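Local coordinates for CrataBL (Crataeva tapia, PDB 4IHZ), which inhibits factor Xa and, to a lesser extent, trypsin, and acts as a lectin binding glucose and N-acetylglucosamine, at residues A[137-142]-A[150-155]. Sequence-based numbering, arbitrary orientation.
Sequences GIETVG and APRDRP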
# COMPACT_ATOMS: atom_id res chain seq x y z
N GLY A 137 16.26 -3.29 16.34
CA GLY A 137 16.96 -2.26 17.07
C GLY A 137 17.14 -1.03 16.22
O GLY A 137 16.58 -0.92 15.13
N ILE A 138 17.91 -0.08 16.75
CA ILE A 138 18.14 1.18 16.06
C ILE A 138 19.56 1.16 15.43
O ILE A 138 20.55 0.75 16.06
CB ILE A 138 17.99 2.38 17.06
CG1 ILE A 138 16.53 2.73 17.30
CG2 ILE A 138 18.77 3.61 16.55
CD1 ILE A 138 16.34 3.85 18.37
N GLU A 139 19.65 1.66 14.20
CA GLU A 139 20.94 1.77 13.50
C GLU A 139 21.11 3.12 12.87
O GLU A 139 20.15 3.84 12.71
CB GLU A 139 21.06 0.71 12.40
CG GLU A 139 20.94 -0.72 12.90
CD GLU A 139 22.21 -1.25 13.57
OE1 GLU A 139 23.32 -0.73 13.31
OE2 GLU A 139 22.09 -2.23 14.35
N THR A 140 22.34 3.47 12.52
CA THR A 140 22.61 4.74 11.87
C THR A 140 23.41 4.55 10.59
O THR A 140 23.45 5.46 9.77
CB THR A 140 23.41 5.71 12.75
OG1 THR A 140 24.67 5.12 13.07
CG2 THR A 140 22.67 6.03 14.05
N VAL A 141 24.04 3.38 10.41
CA VAL A 141 24.93 3.23 9.26
C VAL A 141 24.18 3.45 7.93
O VAL A 141 23.15 2.81 7.68
CB VAL A 141 25.70 1.89 9.24
CG1 VAL A 141 24.78 0.69 9.25
CG2 VAL A 141 26.65 1.83 8.04
N GLY A 142 24.68 4.38 7.11
CA GLY A 142 24.06 4.73 5.84
C GLY A 142 22.82 5.59 5.95
O GLY A 142 22.15 5.86 4.95
N ALA A 150 15.98 -1.61 12.38
CA ALA A 150 16.57 -2.71 11.59
C ALA A 150 16.60 -3.98 12.43
O ALA A 150 16.86 -3.94 13.63
CB ALA A 150 17.94 -2.34 11.17
N PRO A 151 16.38 -5.13 11.79
CA PRO A 151 16.37 -6.39 12.57
C PRO A 151 17.77 -6.99 12.63
O PRO A 151 18.13 -7.86 11.83
CB PRO A 151 15.40 -7.27 11.78
CG PRO A 151 15.57 -6.81 10.35
CD PRO A 151 15.90 -5.32 10.41
N ARG A 152 18.56 -6.51 13.58
CA ARG A 152 19.96 -6.93 13.64
C ARG A 152 20.35 -7.48 14.98
O ARG A 152 21.54 -7.38 15.39
CB ARG A 152 20.87 -5.78 13.20
CG ARG A 152 20.60 -5.38 11.77
CD ARG A 152 21.62 -4.46 11.16
NE ARG A 152 21.08 -3.91 9.92
CZ ARG A 152 21.58 -2.86 9.28
NH1 ARG A 152 22.68 -2.24 9.73
NH2 ARG A 152 20.99 -2.42 8.18
N ASP A 153 19.37 -8.10 15.64
CA ASP A 153 19.55 -8.82 16.91
C ASP A 153 20.16 -8.05 18.09
O ASP A 153 20.72 -8.66 19.02
CB ASP A 153 20.23 -10.17 16.70
CG ASP A 153 19.23 -11.25 16.33
OD1 ASP A 153 18.16 -11.35 17.01
OD2 ASP A 153 19.53 -11.99 15.36
N ARG A 154 20.06 -6.72 18.06
CA ARG A 154 20.38 -5.84 19.21
C ARG A 154 19.11 -5.08 19.60
O ARG A 154 18.77 -4.05 19.00
CB ARG A 154 21.48 -4.86 18.82
CG ARG A 154 22.77 -5.56 18.47
CD ARG A 154 23.84 -4.58 18.04
NE ARG A 154 23.64 -4.06 16.68
CZ ARG A 154 24.01 -4.69 15.56
NH1 ARG A 154 24.55 -5.90 15.61
NH2 ARG A 154 23.82 -4.11 14.38
N PRO A 155 18.35 -5.62 20.56
CA PRO A 155 16.99 -5.09 20.67
C PRO A 155 16.91 -3.69 21.23
O PRO A 155 17.66 -3.34 22.15
CB PRO A 155 16.29 -6.07 21.59
CG PRO A 155 17.40 -6.68 22.42
CD PRO A 155 18.62 -6.71 21.52
O HOH W 1 18.90 -0.74 19.57
O HOH W 2 24.77 -3.17 11.45
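Glu139 and Arg154 meet through a salt bridge: NH2 of Arg154 donates to OE2 of Glu139 at 2.6 Å, on the syn side of the carboxylate but 32° out of its plane. Arg154 NE adds a weak bond to the same oxygen. The two flat groups stand nearly perpendicular, 79° between planes, and the Arg154 chain bends at chi3 (-76°). Arg152 adds a long salt bridge, its NH1 3.9 Å from OE1 of Glu139, and water 2 lies between, accepting from NH1 and donating weakly to OE1. NH2 of Arg152 bonds to the carbonyls of His94 and, on strand 96-100, Leu97.

Carbon contacts surround the charges. CG of Glu139 packs on Ala150 CB at 3.8 Å and over one face of the Arg152 guanidinium, while Val141 CG1 abuts its edge.

The backbones join by a reciprocal pair, Gly137 N to Ala150 O and Ala150 N to Gly137 O, both 2.9 Å. Past Ala150 the chain turns at Pro151, and the carbonyl of Arg154 returns to within 3.2 Å of Gly137 CA, in a CA-H...O contact. The pair belongs to the beta hairpin of strands 134-139 and 148-151 in the beta-trefoil, consistent with a Kunitz-type inhibitor.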